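5'-tyrosyl-DNA phosphodiesterase (Caenorhabditis elegans, PDB 4FVA) is a phosphodiesterase of the endonuclease/exonuclease/phosphatase family, with the DNase I-like fold and a bound magnesium ion. Local coordinates at residues A[54-58]-A[75-80]; A[103-109]-A[123-129]; A[28-33]-A[239-245]; A[214-218]-A[247-252]. The contacts are given in a common frame with arbitrary orientation. Residue numbers count along the deposited sequence, not the author numbering.

Contact 1: residues A[54-58]-A[75-80]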
loop_
_atom_site.group_PDB
_atom_site.type_symbol
_atom_site.label_atom_id
_atom_site.label_comp_id
_atom_site.label_asym_id
_atom_site.label_seq_id
_atom_site.Cartn_x
_atom_site.Cartn_y
_atom_site.Cartn_z
ATOM N N VAL A 54 -1.618 13.030 5.392
ATOM C CA VAL A 54 -1.826 14.486 5.402
ATOM C C VAL A 54 -0.751 15.203 6.215
ATOM O O VAL A 54 -0.066 14.586 7.030
ATOM C CB VAL A 54 -3.232 14.862 5.940
ATOM C CG1 VAL A 54 -4.331 14.255 5.068
ATOM C CG2 VAL A 54 -3.391 14.407 7.402
ATOM N N ASP A 55 -0.581 16.501 5.976
ATOM C CA ASP A 55 0.444 17.271 6.687
ATOM C C ASP A 55 0.120 17.388 8.168
ATOM O O ASP A 55 1.006 17.337 9.022
ATOM C CB ASP A 55 0.593 18.662 6.076
ATOM C CG ASP A 55 1.183 18.630 4.681
ATOM O OD1 ASP A 55 1.939 17.687 4.353
ATOM O OD2 ASP A 55 0.849 19.533 3.889
ATOM N N ARG A 56 -1.160 17.562 8.463
ATOM C CA ARG A 56 -1.601 17.767 9.838
ATOM C C ARG A 56 -1.373 16.544 10.717
ATOM O O ARG A 56 -1.822 15.433 10.396
ATOM C CB ARG A 56 -3.078 18.159 9.860
ATOM C CG ARG A 56 -3.666 18.306 11.261
ATOM C CD ARG A 56 -5.159 18.603 11.175
ATOM N NE ARG A 56 -5.861 18.163 12.380
ATOM C CZ ARG A 56 -7.108 17.703 12.381
ATOM N NH1 ARG A 56 -7.789 17.633 11.243
ATOM N NH2 ARG A 56 -7.671 17.307 13.514
ATOM N N ASP A 57 -0.695 16.757 11.841
ATOM C CA ASP A 57 -0.457 15.691 12.806
ATOM C C ASP A 57 0.385 14.567 12.203
ATOM O O ASP A 57 0.203 13.393 12.532
ATOM C CB ASP A 57 -1.785 15.134 13.343
ATOM C CG ASP A 57 -2.508 16.125 14.256
ATOM O OD1 ASP A 57 -1.817 16.942 14.893
ATOM O OD2 ASP A 57 -3.760 16.077 14.343
ATOM N N LEU A 58 1.317 14.936 11.331
ATOM C CA LEU A 58 2.166 13.955 10.670
ATOM C C LEU A 58 3.323 13.495 11.577
ATOM O O LEU A 58 3.949 12.453 11.335
ATOM C CB LEU A 58 2.687 14.547 9.360
ATOM C CG LEU A 58 3.539 13.654 8.464
ATOM C CD1 LEU A 58 2.727 12.473 7.934
ATOM C CD2 LEU A 58 4.064 14.487 7.312
ATOM N N LYS A 75 4.313 15.968 -0.731
ATOM C CA LYS A 75 4.092 16.599 0.562
ATOM C C LYS A 75 3.623 18.040 0.375
ATOM O O LYS A 75 4.086 18.737 -0.536
ATOM C CB LYS A 75 5.361 16.531 1.422
ATOM C CG LYS A 75 5.116 16.796 2.900
ATOM C CD LYS A 75 6.288 16.345 3.766
ATOM C CE LYS A 75 5.937 16.421 5.252
ATOM N NZ LYS A 75 5.559 17.807 5.673
ATOM N N GLY A 76 2.689 18.479 1.221
ATOM C CA GLY A 76 2.121 19.814 1.095
ATOM C C GLY A 76 0.819 19.868 0.300
ATOM O O GLY A 76 0.070 20.843 0.387
ATOM N N CYS A 77 0.555 18.836 -0.498
ATOM C CA CYS A 77 -0.737 18.697 -1.172
ATOM C C CYS A 77 -1.797 18.326 -0.130
ATOM O O CYS A 77 -1.449 17.982 1.006
ATOM C CB CYS A 77 -0.629 17.630 -2.266
ATOM S SG CYS A 77 -2.138 17.231 -3.212
ATOM N N GLN A 78 -3.077 18.389 -0.487
ATOM C CA GLN A 78 -4.141 18.057 0.490
ATOM C C GLN A 78 -3.916 16.680 1.143
ATOM O O GLN A 78 -4.072 16.514 2.360
ATOM C CB GLN A 78 -5.515 18.107 -0.173
ATOM C CG GLN A 78 -6.689 17.917 0.799
ATOM C CD GLN A 78 -7.995 17.633 0.081
ATOM O OE1 GLN A 78 -8.064 17.709 -1.146
ATOM N NE2 GLN A 78 -9.031 17.269 0.839
ATOM N N TYR A 79 -3.606 15.680 0.320
ATOM C CA TYR A 79 -3.203 14.361 0.819
ATOM C C TYR A 79 -2.311 13.673 -0.212
ATOM O O TYR A 79 -2.275 14.074 -1.376
ATOM C CB TYR A 79 -4.425 13.512 1.199
ATOM C CG TYR A 79 -5.385 13.261 0.063
ATOM C CD1 TYR A 79 -6.188 14.279 -0.428
ATOM C CD2 TYR A 79 -5.506 11.994 -0.495
ATOM C CE1 TYR A 79 -7.085 14.045 -1.468
ATOM C CE2 TYR A 79 -6.386 11.750 -1.533
ATOM C CZ TYR A 79 -7.178 12.781 -2.014
ATOM O OH TYR A 79 -8.070 12.530 -3.041
ATOM N N TYR A 80 -1.553 12.668 0.213
ATOM C CA TYR A 80 -0.520 12.112 -0.656
ATOM C C TYR A 80 -0.117 10.725 -0.150
ATOM O O TYR A 80 -0.732 10.199 0.790
ATOM C CB TYR A 80 0.685 13.070 -0.720
ATOM C CG TYR A 80 1.099 13.625 0.642
ATOM C CD1 TYR A 80 2.022 12.955 1.442
ATOM C CD2 TYR A 80 0.554 14.812 1.125
ATOM C CE1 TYR A 80 2.385 13.450 2.701
ATOM C CE2 TYR A 80 0.920 15.320 2.369
ATOM C CZ TYR A 80 1.826 14.635 3.152
ATOM O OH TYR A 80 2.182 15.142 4.393
HETATM O O HOH W 1 -1.849 17.917 4.043
HETATM O O HOH W 2 3.620 18.320 8.436
#
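Neither 54-58 nor the larger part of 75-80 is regular; two loops meet here, the first following strand 47-53 and the second leading into strand 80-86, neighbouring antiparallel strands of the six-stranded sheet of the DNase I-like fold. Their backbones come nearest at V54 and Y79, with CA atoms 4.8 Å apart, and open to 6.4 Å between the CA atoms of D55 and G76. The chain then folds away through a type II beta turn from D55 to L58, closed by a weak bond from L58 N to D55 O (3.3 Å). G76 has a positive phi of 95°, where a CB would be jammed against the preceding carbonyl oxygen.

The carboxylate of D55 is the hub. Its OD1 accepts a short hydrogen bond from Y80 OH (2.6 Å), lying near the ring plane, and a weak one from G76 N (3.3 Å); K75 NZ makes a long salt bridge to the same OD1 at 3.9 Å. Water 1 links D55 N (2.7 Å) to C77 O (3.1 Å). Around this cluster L58 CD2 lies 3.4 Å from K75 CE, while V54 CG1 touches Y79 CB at 3.9 Å. Y79 also packs on E52, a magnesium ligand, and its hydroxyl bonds R106. Two hydrogen-bond donors, one of them weak, and a distant lysine charge thus converge on D55 OD1, joining the loops through both side-chain and backbone groups.

Contact 2: residues A[103-109]-A[123-129]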
loop_
_atom_site.group_PDB
_atom_site.type_symbol
_atom_site.label_atom_id
_atom_site.label_comp_id
_atom_site.label_asym_id
_atom_site.label_seq_id
_atom_site.Cartn_x
_atom_site.Cartn_y
_atom_site.Cartn_z
ATOM N N GLY A 103 -8.803 13.653 -11.047
ATOM C CA GLY A 103 -9.249 14.890 -10.435
ATOM C C GLY A 103 -8.912 14.924 -8.948
ATOM O O GLY A 103 -9.323 15.842 -8.234
ATOM N N MET A 104 -8.134 13.943 -8.489
ATOM C CA MET A 104 -7.871 13.770 -7.060
ATOM C C MET A 104 -6.368 13.738 -6.697
ATOM O O MET A 104 -5.968 13.172 -5.666
ATOM C CB MET A 104 -8.592 12.506 -6.569
ATOM C CG MET A 104 -10.101 12.548 -6.768
ATOM S SD MET A 104 -10.919 11.019 -6.249
ATOM C CE MET A 104 -12.529 11.223 -7.023
ATOM N N TYR A 105 -5.555 14.363 -7.549
ATOM C CA TYR A 105 -4.101 14.483 -7.368
ATOM C C TYR A 105 -3.429 13.121 -7.211
ATOM O O TYR A 105 -2.409 13.012 -6.515
ATOM C CB TYR A 105 -3.733 15.331 -6.141
ATOM C CG TYR A 105 -4.608 16.536 -5.905
ATOM C CD1 TYR A 105 -4.649 17.594 -6.807
ATOM C CD2 TYR A 105 -5.379 16.626 -4.750
ATOM C CE1 TYR A 105 -5.457 18.700 -6.574
ATOM C CE2 TYR A 105 -6.189 17.721 -4.506
ATOM C CZ TYR A 105 -6.223 18.756 -5.417
ATOM O OH TYR A 105 -7.029 19.848 -5.164
ATOM N N ARG A 106 -3.997 12.088 -7.828
ATOM C CA ARG A 106 -3.483 10.738 -7.638
ATOM C C ARG A 106 -2.262 10.492 -8.505
ATOM O O ARG A 106 -2.148 11.034 -9.619
ATOM C CB ARG A 106 -4.579 9.698 -7.894
ATOM C CG ARG A 106 -5.833 9.911 -7.037
ATOM C CD ARG A 106 -5.520 9.957 -5.526
ATOM N NE ARG A 106 -6.705 10.346 -4.752
ATOM C CZ ARG A 106 -7.688 9.508 -4.439
ATOM N NH1 ARG A 106 -7.607 8.239 -4.822
ATOM N NH2 ARG A 106 -8.746 9.929 -3.742
ATOM N N THR A 107 -1.362 9.644 -8.000
ATOM C CA THR A 107 -0.047 9.477 -8.581
ATOM C C THR A 107 0.379 8.019 -8.529
ATOM O O THR A 107 -0.136 7.226 -7.729
ATOM C CB THR A 107 1.005 10.285 -7.778
ATOM O OG1 THR A 107 0.959 9.865 -6.399
ATOM C CG2 THR A 107 0.718 11.799 -7.847
ATOM N N LEU A 108 1.352 7.674 -9.359
ATOM C CA LEU A 108 2.042 6.399 -9.201
ATOM C C LEU A 108 3.403 6.766 -8.662
ATOM O O LEU A 108 4.207 7.401 -9.354
ATOM C CB LEU A 108 2.162 5.671 -10.538
ATOM C CG LEU A 108 2.875 4.320 -10.532
ATOM C CD1 LEU A 108 2.211 3.403 -9.529
ATOM C CD2 LEU A 108 2.805 3.706 -11.930
ATOM N N GLN A 109 3.645 6.391 -7.411
ATOM C CA GLN A 109 4.899 6.712 -6.730
ATOM C C GLN A 109 5.845 5.532 -6.877
ATOM O O GLN A 109 5.526 4.421 -6.441
ATOM C CB GLN A 109 4.649 7.010 -5.246
ATOM C CG GLN A 109 5.915 7.372 -4.448
ATOM C CD GLN A 109 5.630 7.600 -2.983
ATOM O OE1 GLN A 109 4.629 7.099 -2.458
ATOM N NE2 GLN A 109 6.509 8.348 -2.304
ATOM N N LEU A 123 6.148 0.308 -6.298
ATOM C CA LEU A 123 5.145 1.163 -6.924
ATOM C C LEU A 123 3.900 1.260 -6.041
ATOM O O LEU A 123 3.192 0.272 -5.839
ATOM C CB LEU A 123 4.775 0.627 -8.308
ATOM C CG LEU A 123 5.905 0.539 -9.346
ATOM C CD1 LEU A 123 6.738 -0.732 -9.177
ATOM C CD2 LEU A 123 5.334 0.637 -10.753
ATOM N N ASN A 124 3.657 2.459 -5.520
ATOM C CA ASN A 124 2.590 2.721 -4.565
ATOM C C ASN A 124 1.602 3.715 -5.159
ATOM O O ASN A 124 2.004 4.775 -5.676
ATOM C CB ASN A 124 3.207 3.280 -3.267
ATOM C CG ASN A 124 2.179 3.545 -2.177
ATOM O OD1 ASN A 124 1.091 2.971 -2.177
ATOM N ND2 ASN A 124 2.526 4.431 -1.230
ATOM N N THR A 125 0.314 3.391 -5.076
ATOM C CA THR A 125 -0.696 4.268 -5.637
ATOM C C THR A 125 -1.965 4.262 -4.817
ATOM O O THR A 125 -2.192 3.375 -4.005
ATOM C CB THR A 125 -1.039 3.920 -7.109
ATOM O OG1 THR A 125 -1.814 4.981 -7.686
ATOM C CG2 THR A 125 -1.840 2.609 -7.174
ATOM N N HIS A 126 -2.777 5.284 -5.032
ATOM C CA HIS A 126 -4.103 5.371 -4.452
ATOM C C HIS A 126 -5.033 5.678 -5.620
ATOM O O HIS A 126 -5.175 6.841 -5.993
ATOM C CB HIS A 126 -4.140 6.513 -3.433
ATOM C CG HIS A 126 -5.458 6.674 -2.737
ATOM N ND1 HIS A 126 -5.733 7.741 -1.912
ATOM C CD2 HIS A 126 -6.582 5.911 -2.762
ATOM C CE1 HIS A 126 -6.970 7.629 -1.446
ATOM N NE2 HIS A 126 -7.503 6.528 -1.943
ATOM N N LEU A 127 -5.655 4.654 -6.210
ATOM C CA LEU A 127 -6.416 4.873 -7.448
ATOM C C LEU A 127 -7.717 5.652 -7.226
ATOM O O LEU A 127 -8.255 5.675 -6.114
ATOM C CB LEU A 127 -6.694 3.546 -8.162
ATOM C CG LEU A 127 -5.434 2.762 -8.556
ATOM C CD1 LEU A 127 -5.794 1.556 -9.442
ATOM C CD2 LEU A 127 -4.416 3.684 -9.230
ATOM N N GLU A 128 -8.221 6.286 -8.288
ATOM C CA GLU A 128 -9.398 7.146 -8.182
ATOM C C GLU A 128 -10.509 6.514 -7.343
ATOM O O GLU A 128 -10.798 5.318 -7.448
ATOM C CB GLU A 128 -9.921 7.533 -9.575
ATOM C CG GLU A 128 -10.519 8.946 -9.665
ATOM C CD GLU A 128 -9.465 10.046 -9.754
ATOM O OE1 GLU A 128 -8.245 9.741 -9.743
ATOM O OE2 GLU A 128 -9.853 11.230 -9.852
ATOM N N SER A 129 -11.113 7.329 -6.485
ATOM C CA SER A 129 -12.092 6.868 -5.498
ATOM C C SER A 129 -13.537 6.908 -6.036
ATOM O O SER A 129 -13.858 7.715 -6.923
ATOM C CB SER A 129 -11.982 7.729 -4.234
ATOM O OG SER A 129 -10.638 7.820 -3.762
HETATM O O HOH W 3 -1.791 8.286 -5.336
HETATM O O HOH W 4 0.978 7.469 -5.018
#
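G103 N donates to E128 OE2 (2.9 Å), a carboxylate whose OE1 is held by S102. M104 points toward the second segment, its SD 4.0 Å from S129 CB. R106 then reaches across: NH1 bonds H126 O (3.0 Å), NH2 bonds S129 OG (2.8 Å), and the guanidinium lies flat on the H126 imidazole, centres 3.7 Å apart and planes at 19°. NH2 is also hydrogen-bonded to Y79 OH, while S129 OG and H126 NE2 hydrogen-bond a malonate ion, probably from the crystallisation liquor. From T107 the chain enters a beta hairpin of strands 107-115 and 118-126, at the open end of which the two segments splay apart. T107 O accepts from T125 OG1 (2.8 Å), and water 4 bridges T107 O (2.9 Å) to N124 O (3.0 Å). L108 CD1 packs on L123 CB at 4.0 Å. Q109 forms an antiparallel hydrogen-bonded pair with N124, its N and O lying 2.9 Å from N124 O and N respectively; their amide side chains share a face, bonded to T81 and Q51.

Contact 3: residues A[28-33]-A[239-245]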
loop_
_atom_site.group_PDB
_atom_site.type_symbol
_atom_site.label_atom_id
_atom_site.label_comp_id
_atom_site.label_asym_id
_atom_site.label_seq_id
_atom_site.Cartn_x
_atom_site.Cartn_y
_atom_site.Cartn_z
ATOM N N SER A 28 -9.872 12.621 16.004
ATOM C CA SER A 28 -8.840 11.874 16.730
ATOM C C SER A 28 -7.614 11.592 15.859
ATOM O O SER A 28 -6.944 10.568 16.030
ATOM C CB SER A 28 -9.403 10.551 17.262
ATOM O OG SER A 28 -10.381 10.767 18.260
ATOM N N LEU A 29 -7.332 12.492 14.923
ATOM C CA LEU A 29 -6.248 12.282 13.966
ATOM C C LEU A 29 -4.879 12.024 14.628
ATOM O O LEU A 29 -4.139 11.118 14.221
ATOM C CB LEU A 29 -6.169 13.439 12.968
ATOM C CG LEU A 29 -5.092 13.295 11.888
ATOM C CD1 LEU A 29 -5.356 12.049 11.040
ATOM C CD2 LEU A 29 -5.029 14.556 10.988
ATOM N N LEU A 30 -4.509 12.855 15.598
ATOM C CA LEU A 30 -3.213 12.684 16.253
ATOM C C LEU A 30 -3.135 11.345 16.972
ATOM O O LEU A 30 -2.179 10.593 16.799
ATOM C CB LEU A 30 -2.900 13.843 17.213
ATOM C CG LEU A 30 -1.535 13.725 17.924
ATOM C CD1 LEU A 30 -0.400 13.616 16.924
ATOM C CD2 LEU A 30 -1.288 14.938 18.803
ATOM N N THR A 31 -4.155 11.019 17.754
ATOM C CA THR A 31 -4.148 9.747 18.461
ATOM C C THR A 31 -4.045 8.588 17.470
ATOM O O THR A 31 -3.311 7.612 17.706
ATOM C CB THR A 31 -5.403 9.590 19.347
ATOM O OG1 THR A 31 -5.403 10.602 20.358
ATOM C CG2 THR A 31 -5.439 8.229 20.014
ATOM N N ARG A 32 -4.780 8.696 16.366
ATOM C CA ARG A 32 -4.787 7.649 15.348
ATOM C C ARG A 32 -3.422 7.522 14.654
ATOM O O ARG A 32 -2.952 6.409 14.401
ATOM C CB ARG A 32 -5.923 7.862 14.331
ATOM C CG ARG A 32 -7.351 7.676 14.907
ATOM C CD ARG A 32 -8.454 8.192 13.955
ATOM N NE ARG A 32 -8.127 7.828 12.593
ATOM C CZ ARG A 32 -8.043 8.665 11.569
ATOM N NH1 ARG A 32 -8.354 9.945 11.715
ATOM N NH2 ARG A 32 -7.680 8.193 10.381
ATOM N N MET A 33 -2.779 8.652 14.356
ATOM C CA MET A 33 -1.462 8.580 13.707
ATOM C C MET A 33 -0.415 7.982 14.660
ATOM O O MET A 33 0.459 7.237 14.236
ATOM C CB MET A 33 -1.002 9.944 13.179
ATOM C CG MET A 33 -1.876 10.529 12.055
ATOM S SD MET A 33 -2.084 9.426 10.643
ATOM C CE MET A 33 -3.530 8.521 11.167
ATOM N N SER A 239 -8.287 4.746 24.090
ATOM C CA SER A 239 -8.506 6.104 24.583
ATOM C C SER A 239 -9.580 6.882 23.809
ATOM O O SER A 239 -10.256 7.756 24.369
ATOM C CB SER A 239 -7.185 6.881 24.594
ATOM O OG SER A 239 -6.689 7.076 23.279
ATOM N N CYS A 240 -9.748 6.571 22.529
ATOM C CA CYS A 240 -10.689 7.331 21.703
ATOM C C CYS A 240 -11.720 6.422 21.040
ATOM O O CYS A 240 -12.564 6.895 20.286
ATOM C CB CYS A 240 -9.955 8.159 20.651
ATOM S SG CYS A 240 -8.931 7.185 19.526
ATOM N N LEU A 241 -11.593 5.112 21.253
ATOM C CA LEU A 241 -12.598 4.155 20.779
ATOM C C LEU A 241 -12.815 4.135 19.263
ATOM O O LEU A 241 -13.881 3.750 18.792
ATOM C CB LEU A 241 -13.939 4.384 21.495
ATOM C CG LEU A 241 -13.876 4.274 23.017
ATOM C CD1 LEU A 241 -15.287 4.432 23.639
ATOM C CD2 LEU A 241 -13.281 2.919 23.389
ATOM N N CYS A 242 -11.824 4.559 18.494
ATOM C CA CYS A 242 -11.916 4.383 17.047
ATOM C C CYS A 242 -10.765 3.507 16.545
ATOM O O CYS A 242 -9.789 3.243 17.280
ATOM C CB CYS A 242 -11.935 5.732 16.342
ATOM S SG CYS A 242 -10.396 6.639 16.565
ATOM N N PHE A 243 -10.881 3.027 15.310
ATOM C CA PHE A 243 -9.793 2.297 14.693
ATOM C C PHE A 243 -8.778 3.297 14.157
ATOM O O PHE A 243 -9.116 4.462 13.935
ATOM C CB PHE A 243 -10.324 1.398 13.587
ATOM C CG PHE A 243 -11.293 0.349 14.077
ATOM C CD1 PHE A 243 -10.828 -0.861 14.579
ATOM C CD2 PHE A 243 -12.668 0.575 14.040
ATOM C CE1 PHE A 243 -11.707 -1.834 15.030
ATOM C CE2 PHE A 243 -13.563 -0.397 14.503
ATOM C CZ PHE A 243 -13.089 -1.595 14.995
ATOM N N PRO A 244 -7.517 2.864 13.974
ATOM C CA PRO A 244 -6.525 3.796 13.422
ATOM C C PRO A 244 -6.988 4.361 12.087
ATOM O O PRO A 244 -6.775 5.532 11.788
ATOM C CB PRO A 244 -5.287 2.905 13.220
ATOM C CG PRO A 244 -5.427 1.827 14.273
ATOM C CD PRO A 244 -6.927 1.554 14.313
ATOM N N SER A 245 -7.649 3.522 11.305
ATOM C CA SER A 245 -8.125 3.904 9.980
ATOM C C SER A 245 -9.419 3.174 9.671
ATOM O O SER A 245 -9.720 2.174 10.307
ATOM C CB SER A 245 -7.066 3.547 8.928
ATOM O OG SER A 245 -7.554 3.764 7.614
HETATM O O HOH W 5 -7.426 10.244 22.803
#
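R32 supplies the direct hydrogen bonds between the first turn of helix 29-43 and the loop 239-245. Its NE donates to P244 O at 2.8 Å, and NH2 adds a weak bond to the same oxygen at 3.1 Å, so that the carbonyl sits at the edge of the guanidinium, near its plane. NH2 also bonds D22 O, and NH1 bonds D25 O and R27 O, so one arginine links loop 239-245 to the loop that precedes its own helix; D22 is itself a magnesium ligand. At the far end a water lies between T31 OG1 (3.2 Å) and S239 OG (3.3 Å).

Between these polar ends the contact is packing against sulfur. C242 SG lies 3.6 Å from R32 CD and 4.1 Å from S28 CB, while C240 SG is 3.7 Å from T31 CG2, and C240 CB lies 3.6 Å from S28 OG. Both cysteines point toward the helix, as do S28, T31 and R32 toward the loop; S28 occupies the N-cap position without a capping bond from its side chain. P244 rests further along the same helix on V36 and I39. The loop, which runs from strand 226-232 to strand 249-255, is thus laid along the N-terminal part of helix 29-43, with P244 also touching W19 of the inner strand 13-20 of the six-stranded sheet.

Contact 4: residues A[214-218]-A[247-252]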
loop_
_atom_site.group_PDB
_atom_site.type_symbol
_atom_site.label_atom_id
_atom_site.label_comp_id
_atom_site.label_asym_id
_atom_site.label_seq_id
_atom_site.Cartn_x
_atom_site.Cartn_y
_atom_site.Cartn_z
ATOM N N ARG A 214 -12.274 -5.548 -1.142
ATOM C CA ARG A 214 -10.849 -5.797 -1.112
ATOM C C ARG A 214 -10.165 -4.713 -1.917
ATOM O O ARG A 214 -9.616 -4.972 -2.992
ATOM C CB ARG A 214 -10.532 -7.186 -1.661
ATOM C CG ARG A 214 -9.080 -7.582 -1.481
ATOM C CD ARG A 214 -8.896 -9.093 -1.591
ATOM N NE ARG A 214 -8.946 -9.575 -2.971
ATOM C CZ ARG A 214 -7.888 -9.636 -3.777
ATOM N NH1 ARG A 214 -6.697 -9.215 -3.348
ATOM N NH2 ARG A 214 -8.018 -10.104 -5.013
ATOM N N PHE A 215 -10.195 -3.505 -1.366
ATOM C CA PHE A 215 -9.691 -2.307 -2.019
ATOM C C PHE A 215 -8.169 -2.286 -2.035
ATOM O O PHE A 215 -7.553 -1.771 -2.958
ATOM C CB PHE A 215 -10.196 -1.061 -1.280
ATOM C CG PHE A 215 -11.633 -0.680 -1.591
ATOM C CD1 PHE A 215 -12.238 -1.067 -2.778
ATOM C CD2 PHE A 215 -12.367 0.099 -0.687
ATOM C CE1 PHE A 215 -13.554 -0.692 -3.059
ATOM C CE2 PHE A 215 -13.684 0.478 -0.960
ATOM C CZ PHE A 215 -14.275 0.079 -2.147
ATOM N N ASP A 216 -7.570 -2.824 -0.981
ATOM C CA ASP A 216 -6.136 -2.741 -0.806
ATOM C C ASP A 216 -5.472 -4.034 -1.261
ATOM O O ASP A 216 -5.818 -5.115 -0.792
ATOM C CB ASP A 216 -5.839 -2.433 0.659
ATOM C CG ASP A 216 -6.600 -1.212 1.145
ATOM O OD1 ASP A 216 -6.114 -0.100 0.882
ATOM O OD2 ASP A 216 -7.693 -1.352 1.754
ATOM N N ARG A 217 -4.530 -3.924 -2.191
ATOM C CA ARG A 217 -3.920 -5.119 -2.768
ATOM C C ARG A 217 -2.438 -4.925 -3.024
ATOM O O ARG A 217 -1.958 -3.798 -3.165
ATOM C CB ARG A 217 -4.609 -5.502 -4.085
ATOM C CG ARG A 217 -6.129 -5.655 -3.976
ATOM C CD ARG A 217 -6.737 -6.193 -5.265
ATOM N NE ARG A 217 -8.206 -6.162 -5.223
ATOM C CZ ARG A 217 -8.997 -6.740 -6.125
ATOM N NH1 ARG A 217 -8.473 -7.404 -7.150
ATOM N NH2 ARG A 217 -10.314 -6.658 -6.003
ATOM N N LEU A 218 -1.725 -6.042 -3.091
ATOM C CA LEU A 218 -0.310 -6.042 -3.420
ATOM C C LEU A 218 -0.059 -7.086 -4.494
ATOM O O LEU A 218 -0.433 -8.249 -4.336
ATOM C CB LEU A 218 0.521 -6.374 -2.177
ATOM C CG LEU A 218 0.884 -5.149 -1.339
ATOM C CD1 LEU A 218 1.484 -5.558 0.014
ATOM C CD2 LEU A 218 1.845 -4.242 -2.134
ATOM N N HIS A 247 -9.630 1.657 6.989
ATOM C CA HIS A 247 -9.040 0.486 6.305
ATOM C C HIS A 247 -8.193 -0.376 7.260
ATOM O O HIS A 247 -7.523 0.152 8.145
ATOM C CB HIS A 247 -8.107 0.904 5.153
ATOM C CG HIS A 247 -8.802 1.528 3.982
ATOM N ND1 HIS A 247 -8.860 0.921 2.744
ATOM C CD2 HIS A 247 -9.428 2.723 3.844
ATOM C CE1 HIS A 247 -9.516 1.701 1.902
ATOM N NE2 HIS A 247 -9.871 2.801 2.545
ATOM N N TRP A 248 -8.196 -1.693 7.051
ATOM C CA TRP A 248 -7.202 -2.549 7.681
ATOM C C TRP A 248 -5.911 -2.411 6.882
ATOM O O TRP A 248 -5.949 -2.114 5.687
ATOM C CB TRP A 248 -7.629 -4.018 7.668
ATOM C CG TRP A 248 -9.003 -4.308 8.220
ATOM C CD1 TRP A 248 -9.907 -5.222 7.742
ATOM C CD2 TRP A 248 -9.625 -3.688 9.354
ATOM N NE1 TRP A 248 -11.044 -5.214 8.517
ATOM C CE2 TRP A 248 -10.898 -4.283 9.511
ATOM C CE3 TRP A 248 -9.226 -2.697 10.256
ATOM C CZ2 TRP A 248 -11.781 -3.903 10.528
ATOM C CZ3 TRP A 248 -10.108 -2.322 11.272
ATOM C CH2 TRP A 248 -11.365 -2.922 11.394
ATOM N N ALA A 249 -4.770 -2.633 7.518
ATOM C CA ALA A 249 -3.522 -2.670 6.764
ATOM C C ALA A 249 -3.338 -4.068 6.180
ATOM O O ALA A 249 -3.798 -5.046 6.764
ATOM C CB ALA A 249 -2.336 -2.302 7.664
ATOM N N ILE A 250 -2.698 -4.168 5.023
ATOM C CA ILE A 250 -2.298 -5.470 4.524
ATOM C C ILE A 250 -0.805 -5.642 4.764
ATOM O O ILE A 250 -0.046 -4.674 4.735
ATOM C CB ILE A 250 -2.680 -5.726 3.040
ATOM C CG1 ILE A 250 -2.017 -4.725 2.098
ATOM C CG2 ILE A 250 -4.208 -5.695 2.862
ATOM C CD1 ILE A 250 -2.344 -5.005 0.631
ATOM N N ASN A 251 -0.404 -6.878 5.027
ATOM C CA ASN A 251 0.961 -7.192 5.405
ATOM C C ASN A 251 1.406 -8.486 4.716
ATOM O O ASN A 251 0.949 -9.573 5.063
ATOM C CB ASN A 251 1.039 -7.327 6.928
ATOM C CG ASN A 251 2.445 -7.638 7.414
ATOM O OD1 ASN A 251 3.423 -7.167 6.849
ATOM N ND2 ASN A 251 2.547 -8.466 8.449
ATOM N N ALA A 252 2.263 -8.374 3.710
ATOM C CA ALA A 252 2.661 -9.559 2.957
ATOM C C ALA A 252 4.144 -9.836 3.120
ATOM O O ALA A 252 4.986 -8.927 2.956
ATOM C CB ALA A 252 2.299 -9.400 1.479
#
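Strands 216-218 and 249-252 run nearly parallel, at 15°, but their axes approach only to 7.7 Å: they belong to different sheets, and side chains fill the gap, as in the two-sheet sandwich of the DNase I-like fold. D216 and H247 both take m chi1 rotamers, at -53° and -69°, which bring D216 OD2 within 2.7 Å of H247 ND1 in a nearly straight hydrogen bond (166°). OD2 also bonds T196. I250, with chi1 p and chi2 t, sends CD1 across to D216 O and L218 CG, 3.8 Å from each. L218, with chi1 at -88°, sets CD1 4.2 Å from A252 CB. F215 presents its ring edge to H247, CD2 to CE1 4.2 Å, and both rings also meet W197. R217 points away and bonds R214 O through NE (2.9 Å). Beyond an apolar interface, then, lies a histidine-carboxylate pair: ND1 is the proton donor, consistent with D216 holding in place an imidazole about 4 Å from a bound malonate ion.

In the fold
Contacts 1 and 2 meet directly: Y79 OH lies 2.8 Å from R106 NH2, a probable hydrogen bond, and C77 SG packs on Y105 CD2 at 3.6 Å. Contact 3 touches contact 1 through D57 O and M33 CG (3.6 Å) and contact 4 through F243 CD1 and W248 CZ3 (3.7 Å). Contacts 2 and 4 do not touch, their nearest atoms being about 6 Å apart, yet H126 and S129 of one and H247 of the other all approach malonate. The magnesium ion, bound by D22 and E52, lies about 7 Å from the side chains of H126 and S245 and about 8 Å from that of Y79, so contacts 1, 2 and 3 all come near the metal site.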